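Local coordinates for protein probable porin (PDB 4FSO) that probably acts as a porin, forming a beta-barrel channel of the OprD family in the outer membrane of Pseudomonas aeruginosa, at residues Asp66-Leu71 against Pro138-Gly143; Gly120-Asp125 against Ser157-Glu162; Met126-Tyr131 against Gln221-Ala226. All coordinates share one frame; numbering follows the deposited sequence.

How the interactions relate
Three crossing contacts illustrate how a loop folded into a barrel is fixed to its wall. From the N terminus, Asp66-Leu71 lies on a wall strand, and its partner, Pro138-Gly143, comes 67 residues later (interaction 1). In between come Gly120-Asp125 and Met126-Tyr131, where the chain has left the wall for the lumen; their partners are Ser157-Glu162 (interaction 2) and Gln221-Ala226 (interaction 3). All three first segments precede all three second segments, so the contacts cross and none nests. Strand 121-126 pairs with both 129-131 and 140-142, with a probable hydrogen bond from Phe141 N to Met122 O, and the contacts tie this inward loop to wall strands 62-72, 154-165 and 219-231.

Interaction 1. Residues Asp66-Leu71 against Pro138-Gly143; sequences DTLAML and PTLFHG
The pyrrolidine ring of Pro138 meets Met70 through its CG, which lies 3.9 Å from Met70 CE. Ile49 of wall strand 41-53 touches this proline as well as Met70. The setting is an OprD-type beta-barrel: strand 62-72 belongs to the wall, whereas Pro138-Gly143 is the returning arm of the loop that folds into the lumen between strands 115-119 and 144-148. Contact between them is purely apolar, with no hydrogen bond bridging the two backbones, whose nearest CA atoms, those of Met70 and Pro138, are still 8.7 Å apart. Side chains must therefore do the reaching. Met70 is extended beyond CG (chi3 -168°), and this carries its CE out to both the proline and Leu140. The side chains of Leu68 and Leu140 pass each other in opposite directions, with Leu68 CD1 4.2 Å from Leu140 CD1. Beyond the contact, Leu140 also rests on Leu123 of the loop's outgoing arm and on Thr165, so the same leucine touches wall and loop alike. Its CD1 has two partners from the wall strand, and the nearer is Met70 CE, 3.7 Å away from Leu140 CD1.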
loop_
_atom_site.group_PDB
_atom_site.type_symbol
_atom_site.label_atom_id
_atom_site.label_comp_id
_atom_site.label_asym_id
_atom_site.label_seq_id
_atom_site.Cartn_x
_atom_site.Cartn_y
_atom_site.Cartn_z
ATOM N N ASP A 66 4.203 -7.221 -20.922
ATOM C CA ASP A 66 3.548 -7.442 -19.647
ATOM C C ASP A 66 2.067 -7.268 -19.838
ATOM O O ASP A 66 1.607 -6.364 -20.539
ATOM C CB ASP A 66 4.053 -6.445 -18.617
ATOM C CG ASP A 66 5.394 -6.833 -18.062
ATOM O OD1 ASP A 66 5.972 -7.829 -18.556
ATOM O OD2 ASP A 66 5.867 -6.150 -17.133
ATOM N N THR A 67 1.309 -8.151 -19.218
ATOM C CA THR A 67 -0.104 -8.184 -19.483
ATOM C C THR A 67 -0.850 -8.499 -18.221
ATOM O O THR A 67 -0.510 -9.440 -17.488
ATOM C CB THR A 67 -0.410 -9.255 -20.496
ATOM O OG1 THR A 67 0.465 -10.356 -20.253
ATOM C CG2 THR A 67 -0.159 -8.736 -21.900
ATOM N N LEU A 68 -1.871 -7.697 -17.963
ATOM C CA LEU A 68 -2.749 -7.964 -16.847
ATOM C C LEU A 68 -4.170 -8.211 -17.310
ATOM O O LEU A 68 -4.700 -7.511 -18.178
ATOM C CB LEU A 68 -2.692 -6.821 -15.852
ATOM C CG LEU A 68 -1.345 -6.779 -15.155
ATOM C CD1 LEU A 68 -0.778 -5.362 -15.211
ATOM C CD2 LEU A 68 -1.481 -7.294 -13.722
ATOM N N ALA A 69 -4.782 -9.232 -16.737
ATOM C CA ALA A 69 -6.161 -9.535 -17.039
ATOM C C ALA A 69 -6.834 -9.854 -15.725
ATOM O O ALA A 69 -6.276 -10.602 -14.910
ATOM C CB ALA A 69 -6.245 -10.718 -17.979
ATOM N N MET A 70 -8.011 -9.274 -15.500
ATOM C CA MET A 70 -8.735 -9.542 -14.264
ATOM C C MET A 70 -10.202 -9.794 -14.523
ATOM O O MET A 70 -10.783 -9.275 -15.482
ATOM C CB MET A 70 -8.562 -8.398 -13.272
ATOM C CG MET A 70 -7.123 -8.033 -13.040
ATOM S SD MET A 70 -6.925 -6.318 -12.581
ATOM C CE MET A 70 -5.145 -6.151 -12.735
ATOM N N LEU A 71 -10.794 -10.594 -13.646
ATOM C CA LEU A 71 -12.164 -11.046 -13.814
ATOM C C LEU A 71 -12.809 -11.245 -12.442
ATOM O O LEU A 71 -12.339 -12.055 -11.632
ATOM C CB LEU A 71 -12.190 -12.363 -14.599
ATOM C CG LEU A 71 -13.610 -12.771 -14.981
ATOM C CD1 LEU A 71 -14.164 -11.789 -16.015
ATOM C CD2 LEU A 71 -13.688 -14.209 -15.477
ATOM N N PRO A 138 -7.079 -5.580 -8.013
ATOM C CA PRO A 138 -6.313 -4.358 -7.733
ATOM C C PRO A 138 -6.686 -3.187 -8.649
ATOM O O PRO A 138 -7.409 -3.352 -9.632
ATOM C CB PRO A 138 -4.854 -4.783 -7.968
ATOM C CG PRO A 138 -4.928 -6.033 -8.795
ATOM C CD PRO A 138 -6.217 -6.706 -8.417
ATOM N N THR A 139 -6.215 -1.997 -8.304
ATOM C CA THR A 139 -6.400 -0.842 -9.162
ATOM C C THR A 139 -5.442 -0.996 -10.324
ATOM O O THR A 139 -4.452 -1.712 -10.231
ATOM C CB THR A 139 -6.060 0.457 -8.433
ATOM O OG1 THR A 139 -6.319 0.302 -7.030
ATOM C CG2 THR A 139 -6.881 1.602 -8.998
ATOM N N LEU A 140 -5.720 -0.310 -11.414
ATOM C CA LEU A 140 -4.905 -0.463 -12.591
ATOM C C LEU A 140 -4.538 0.915 -13.095
ATOM O O LEU A 140 -5.414 1.668 -13.499
ATOM C CB LEU A 140 -5.702 -1.206 -13.660
ATOM C CG LEU A 140 -4.837 -1.846 -14.741
ATOM C CD1 LEU A 140 -4.003 -2.941 -14.119
ATOM C CD2 LEU A 140 -5.674 -2.395 -15.864
ATOM N N PHE A 141 -3.259 1.261 -13.078
ATOM C CA PHE A 141 -2.877 2.571 -13.596
ATOM C C PHE A 141 -2.299 2.455 -14.978
ATOM O O PHE A 141 -1.870 1.380 -15.393
ATOM C CB PHE A 141 -1.942 3.305 -12.638
ATOM C CG PHE A 141 -2.593 3.642 -11.334
ATOM C CD1 PHE A 141 -3.150 4.890 -11.126
ATOM C CD2 PHE A 141 -2.697 2.687 -10.331
ATOM C CE1 PHE A 141 -3.777 5.200 -9.923
ATOM C CE2 PHE A 141 -3.316 2.992 -9.114
ATOM C CZ PHE A 141 -3.860 4.249 -8.912
ATOM N N HIS A 142 -2.336 3.557 -15.709
ATOM C CA HIS A 142 -1.792 3.582 -17.058
ATOM C C HIS A 142 -0.767 4.676 -17.228
ATOM O O HIS A 142 -0.948 5.798 -16.757
ATOM C CB HIS A 142 -2.903 3.670 -18.096
ATOM C CG HIS A 142 -3.536 2.343 -18.379
ATOM N ND1 HIS A 142 -4.242 1.638 -17.425
ATOM C CD2 HIS A 142 -3.522 1.568 -19.489
ATOM C CE1 HIS A 142 -4.657 0.495 -17.946
ATOM N NE2 HIS A 142 -4.237 0.429 -19.197
ATOM N N GLY A 143 0.334 4.336 -17.877
ATOM C CA GLY A 143 1.397 5.296 -18.040
ATOM C C GLY A 143 2.756 4.704 -18.310
ATOM O O GLY A 143 2.887 3.708 -18.997
#

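Interaction 2. Residues Gly120-Asp125 against Ser157-Glu162; sequences GAMLPD and SATRLE
Leu161 meets the segment Gly120-Asp125 as a fork, each prong taking a different partner. Its CD1 branch is directed at the ring of Pro124, where CG lies 3.9 Å from Leu161 CD1 and the two side chains cross obliquely. The other branch, CD2, approaches the thioether of Met122, with Met122 SD 4.2 Å from Leu161 CD2. Met122 itself is extended from CA to the sulfur (chi2 178°) and then bends at its last torsion (chi3 63°), and the bend turns the terminal methyl toward Thr159, two residues earlier on the strand. There it finds the methyl of Thr159, a looser approach of 4.4 Å between Met122 CE and Thr159 CG2. Leu161 and Thr159 are alternate residues of strand 154-165, part of the wall of an OprD-family barrel, and both have their CB bonds directed at the loop that turns into the lumen. Arg160, between them, points its CB bond away; its guanidinium forms a salt bridge with Asp194 of the adjoining wall strand, and the residue touches a bound detergent molecule. On the loop side the chain turns a corner at Gly120 before Met122 and Pro124, again alternate residues, face the wall. Phe141 of the loop's returning arm lies against both Pro124 and Leu161, while Gln145 touches both Met122 and Thr159.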
loop_
_atom_site.group_PDB
_atom_site.type_symbol
_atom_site.label_atom_id
_atom_site.label_comp_id
_atom_site.label_asym_id
_atom_site.label_seq_id
_atom_site.Cartn_x
_atom_site.Cartn_y
_atom_site.Cartn_z
ATOM N N GLY A 120 2.271 1.453 -20.683
ATOM C CA GLY A 120 1.030 0.697 -20.688
ATOM C C GLY A 120 0.405 0.507 -19.312
ATOM O O GLY A 120 0.448 1.394 -18.471
ATOM N N ALA A 121 -0.175 -0.666 -19.090
ATOM C CA ALA A 121 -0.893 -0.968 -17.859
ATOM C C ALA A 121 0.066 -1.294 -16.691
ATOM O O ALA A 121 1.116 -1.877 -16.887
ATOM C CB ALA A 121 -1.911 -2.106 -18.101
ATOM N N MET A 122 -0.298 -0.897 -15.477
ATOM C CA MET A 122 0.670 -0.864 -14.388
ATOM C C MET A 122 0.071 -0.983 -12.973
ATOM O O MET A 122 -0.962 -0.364 -12.654
ATOM C CB MET A 122 1.473 0.438 -14.468
ATOM C CG MET A 122 2.635 0.410 -15.413
ATOM S SD MET A 122 3.423 2.019 -15.438
ATOM C CE MET A 122 3.961 2.111 -13.731
ATOM N N LEU A 123 0.751 -1.769 -12.136
ATOM C CA LEU A 123 0.526 -1.771 -10.693
ATOM C C LEU A 123 1.683 -1.091 -9.942
ATOM O O LEU A 123 2.652 -1.751 -9.556
ATOM C CB LEU A 123 0.357 -3.204 -10.182
ATOM C CG LEU A 123 -0.730 -4.072 -10.823
ATOM C CD1 LEU A 123 -0.943 -5.388 -10.053
ATOM C CD2 LEU A 123 -1.989 -3.287 -10.876
ATOM N N PRO A 124 1.593 0.231 -9.734
ATOM C CA PRO A 124 2.698 0.910 -9.048
ATOM C C PRO A 124 2.784 0.515 -7.572
ATOM O O PRO A 124 1.756 0.365 -6.925
ATOM C CB PRO A 124 2.341 2.397 -9.186
ATOM C CG PRO A 124 1.253 2.454 -10.242
ATOM C CD PRO A 124 0.521 1.165 -10.115
ATOM N N ASP A 125 3.997 0.324 -7.068
ATOM C CA ASP A 125 4.209 0.099 -5.650
ATOM C C ASP A 125 5.398 0.919 -5.165
ATOM O O ASP A 125 6.544 0.531 -5.353
ATOM C CB ASP A 125 4.444 -1.377 -5.365
ATOM C CG ASP A 125 4.044 -1.760 -3.962
ATOM O OD1 ASP A 125 3.106 -1.131 -3.421
ATOM O OD2 ASP A 125 4.656 -2.692 -3.404
ATOM N N SER A 157 14.084 6.199 -10.424
ATOM C CA SER A 157 12.800 5.831 -10.987
ATOM C C SER A 157 12.080 7.082 -11.404
ATOM O O SER A 157 12.187 8.111 -10.727
ATOM C CB SER A 157 11.929 5.115 -9.936
ATOM O OG SER A 157 12.657 4.139 -9.210
ATOM N N ALA A 158 11.323 6.993 -12.493
ATOM C CA ALA A 158 10.439 8.078 -12.895
ATOM C C ALA A 158 9.146 7.497 -13.432
ATOM O O ALA A 158 9.144 6.465 -14.112
ATOM C CB ALA A 158 11.111 8.958 -13.945
ATOM N N THR A 159 8.041 8.171 -13.155
ATOM C CA THR A 159 6.751 7.595 -13.457
ATOM C C THR A 159 5.706 8.663 -13.737
ATOM O O THR A 159 5.509 9.584 -12.950
ATOM C CB THR A 159 6.276 6.726 -12.272
ATOM O OG1 THR A 159 7.178 5.625 -12.095
ATOM C CG2 THR A 159 4.867 6.208 -12.498
ATOM N N ARG A 160 5.016 8.509 -14.855
ATOM C CA ARG A 160 3.951 9.420 -15.238
ATOM C C ARG A 160 2.665 8.628 -15.492
ATOM O O ARG A 160 2.632 7.689 -16.314
ATOM C CB ARG A 160 4.375 10.219 -16.482
ATOM C CG ARG A 160 3.235 10.965 -17.170
ATOM C CD ARG A 160 3.758 11.919 -18.240
ATOM N NE ARG A 160 4.794 12.819 -17.731
ATOM C CZ ARG A 160 4.698 14.146 -17.720
ATOM N NH1 ARG A 160 3.608 14.736 -18.193
ATOM N NH2 ARG A 160 5.694 14.884 -17.241
ATOM N N LEU A 161 1.605 8.983 -14.779
ATOM C CA LEU A 161 0.354 8.226 -14.897
ATOM C C LEU A 161 -0.815 9.079 -15.368
ATOM O O LEU A 161 -1.188 10.075 -14.743
ATOM C CB LEU A 161 0.012 7.510 -13.585
ATOM C CG LEU A 161 1.107 6.569 -13.076
ATOM C CD1 LEU A 161 0.827 6.076 -11.671
ATOM C CD2 LEU A 161 1.287 5.396 -14.029
ATOM N N GLU A 162 -1.397 8.657 -16.478
ATOM C CA GLU A 162 -2.461 9.401 -17.119
ATOM C C GLU A 162 -3.838 8.971 -16.624
ATOM O O GLU A 162 -4.685 9.812 -16.328
ATOM C CB GLU A 162 -2.370 9.207 -18.633
ATOM C CG GLU A 162 -1.016 9.572 -19.230
ATOM C CD GLU A 162 -0.686 11.069 -19.115
ATOM O OE1 GLU A 162 -1.603 11.890 -18.871
ATOM O OE2 GLU A 162 0.505 11.425 -19.268
#

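Interaction 3. Residues Met126-Tyr131 against Gln221-Ala226; sequences MPLLKY and QRYLGA
With CG anti to the backbone N in both (chi1 -173° and 166°), Gln221 and Tyr223 extend from the wall strand toward Pro127 and Leu128. For Tyr223 this presents a ring face to Pro127. Pro127 CB sits 3.6 Å from the centroid of the Tyr223 ring and only 5° off its normal, a CH-pi contact almost squarely over the centre. The neighbouring methylene leans toward one side of the ring, with Pro127 CG 3.7 Å from Tyr223 CE2. Leu128 reaches the root of the same side chain, placing its CD1 3.6 Å from Tyr223 CB. Its side chain slides past that of Gln221 in the opposite direction, and a water joins these two residues: it donates to Leu128 O at 2.7 Å and to Gln221 OE1 at 2.8 Å. The amide is held at its other end too, since Gln221 NE2 is hydrogen-bonded to Ser246 OG and Pro289 O. Likewise, the phenol of Tyr223 is hydrogen-bonded to Gln209 OE1, a bond that probably helps to fix the ring beneath the proline. Pro127 and Leu128 are the central residues of a type I beta turn from Met126 to Leu129, closed in part by a 2.9 Å bond from Met126 N to Leu129 O. The turn joins the antiparallel strands 121-126 and 129-131, so it is the tip of a hairpin, and it packs against wall strand 219-231. As in OprD-family barrels, where inward-folded loops narrow the pore, this loop, also paired through strand 129-131 with strand 294-295, probably helps to form the constriction.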
loop_
_atom_site.group_PDB
_atom_site.type_symbol
_atom_site.label_atom_id
_atom_site.label_comp_id
_atom_site.label_asym_id
_atom_site.label_seq_id
_atom_site.Cartn_x
_atom_site.Cartn_y
_atom_site.Cartn_z
ATOM N N MET A 126 5.116 2.057 -4.536
ATOM C CA MET A 126 6.158 3.026 -4.171
ATOM C C MET A 126 5.597 4.036 -3.150
ATOM O O MET A 126 4.389 4.187 -3.054
ATOM C CB MET A 126 6.658 3.739 -5.438
ATOM C CG MET A 126 5.541 4.267 -6.351
ATOM S SD MET A 126 6.059 5.689 -7.310
ATOM C CE MET A 126 6.776 6.740 -5.995
ATOM N N PRO A 127 6.467 4.733 -2.392
ATOM C CA PRO A 127 5.999 5.637 -1.319
ATOM C C PRO A 127 4.910 6.660 -1.691
ATOM O O PRO A 127 4.036 6.917 -0.866
ATOM C CB PRO A 127 7.292 6.349 -0.886
ATOM C CG PRO A 127 8.331 5.294 -1.097
ATOM C CD PRO A 127 7.939 4.682 -2.428
ATOM N N LEU A 128 4.957 7.226 -2.896
ATOM C CA LEU A 128 3.954 8.200 -3.310
ATOM C C LEU A 128 2.665 7.509 -3.816
ATOM O O LEU A 128 1.591 8.121 -3.870
ATOM C CB LEU A 128 4.558 9.166 -4.342
ATOM C CG LEU A 128 5.339 10.423 -3.885
ATOM C CD1 LEU A 128 6.028 10.289 -2.555
ATOM C CD2 LEU A 128 6.369 10.813 -4.909
ATOM N N LEU A 129 2.777 6.225 -4.159
ATOM C CA LEU A 129 1.626 5.424 -4.592
ATOM C C LEU A 129 1.797 3.918 -4.257
ATOM O O LEU A 129 2.450 3.165 -4.998
ATOM C CB LEU A 129 1.356 5.628 -6.099
ATOM C CG LEU A 129 -0.057 5.394 -6.687
ATOM C CD1 LEU A 129 -0.042 5.472 -8.211
ATOM C CD2 LEU A 129 -0.724 4.082 -6.256
ATOM N N LYS A 130 1.231 3.486 -3.135
ATOM C CA LYS A 130 1.169 2.051 -2.820
ATOM C C LYS A 130 -0.095 1.575 -3.457
ATOM O O LYS A 130 -1.157 2.039 -3.069
ATOM C CB LYS A 130 1.013 1.792 -1.310
ATOM C CG LYS A 130 2.204 2.143 -0.464
ATOM C CD LYS A 130 3.468 1.472 -0.983
ATOM C CE LYS A 130 3.665 0.042 -0.477
ATOM N NZ LYS A 130 5.062 -0.433 -0.806
ATOM N N TYR A 131 -0.027 0.664 -4.415
ATOM C CA TYR A 131 -1.284 0.165 -4.966
ATOM C C TYR A 131 -2.000 -0.618 -3.859
ATOM O O TYR A 131 -1.365 -1.292 -2.999
ATOM C CB TYR A 131 -1.082 -0.690 -6.219
ATOM C CG TYR A 131 -0.795 -2.144 -5.919
ATOM C CD1 TYR A 131 0.367 -2.511 -5.258
ATOM C CD2 TYR A 131 -1.687 -3.149 -6.295
ATOM C CE1 TYR A 131 0.635 -3.823 -4.973
ATOM C CE2 TYR A 131 -1.424 -4.473 -6.022
ATOM C CZ TYR A 131 -0.256 -4.800 -5.356
ATOM O OH TYR A 131 0.050 -6.106 -5.056
ATOM N N GLN A 221 3.931 16.611 -3.448
ATOM C CA GLN A 221 4.298 15.854 -2.285
ATOM C C GLN A 221 5.781 15.448 -2.366
ATOM O O GLN A 221 6.249 14.974 -3.398
ATOM C CB GLN A 221 3.369 14.630 -2.207
ATOM C CG GLN A 221 3.483 13.785 -0.949
ATOM C CD GLN A 221 2.316 12.797 -0.819
ATOM O OE1 GLN A 221 2.392 11.648 -1.267
ATOM N NE2 GLN A 221 1.231 13.251 -0.206
ATOM N N ARG A 222 6.512 15.650 -1.279
ATOM C CA ARG A 222 7.884 15.179 -1.167
ATOM C C ARG A 222 7.934 14.093 -0.100
ATOM O O ARG A 222 7.090 14.046 0.810
ATOM C CB ARG A 222 8.829 16.306 -0.737
ATOM C CG ARG A 222 8.954 17.477 -1.693
ATOM C CD ARG A 222 10.088 18.418 -1.247
ATOM N NE ARG A 222 9.737 19.249 -0.092
ATOM C CZ ARG A 222 10.603 19.665 0.833
ATOM N NH1 ARG A 222 11.887 19.319 0.771
ATOM N NH2 ARG A 222 10.179 20.425 1.834
ATOM N N TYR A 223 8.952 13.247 -0.201
ATOM C CA TYR A 223 9.090 12.124 0.690
ATOM C C TYR A 223 10.543 11.825 1.035
ATOM O O TYR A 223 11.393 11.808 0.161
ATOM C CB TYR A 223 8.455 10.892 0.055
ATOM C CG TYR A 223 8.833 9.601 0.756
ATOM C CD1 TYR A 223 8.089 9.132 1.838
ATOM C CD2 TYR A 223 9.935 8.849 0.339
ATOM C CE1 TYR A 223 8.425 7.938 2.485
ATOM C CE2 TYR A 223 10.288 7.668 0.982
ATOM C CZ TYR A 223 9.528 7.214 2.050
ATOM O OH TYR A 223 9.882 6.048 2.682
ATOM N N LEU A 224 10.801 11.559 2.313
ATOM C CA LEU A 224 12.063 11.006 2.791
ATOM C C LEU A 224 11.772 9.714 3.527
ATOM O O LEU A 224 10.854 9.656 4.325
ATOM C CB LEU A 224 12.734 11.931 3.789
ATOM C CG LEU A 224 13.744 12.996 3.391
ATOM C CD1 LEU A 224 13.405 13.577 2.056
ATOM C CD2 LEU A 224 13.695 14.085 4.449
ATOM N N GLY A 225 12.565 8.685 3.269
ATOM C CA GLY A 225 12.449 7.458 4.008
ATOM C C GLY A 225 13.787 6.976 4.509
ATOM O O GLY A 225 14.828 7.325 3.952
ATOM N N ALA A 226 13.759 6.178 5.571
ATOM C CA ALA A 226 14.935 5.435 6.000
ATOM C C ALA A 226 14.498 4.125 6.641
ATOM O O ALA A 226 13.757 4.123 7.612
ATOM C CB ALA A 226 15.803 6.266 6.961
HETATM O O HOH W 1 1.253 10.816 -3.643
#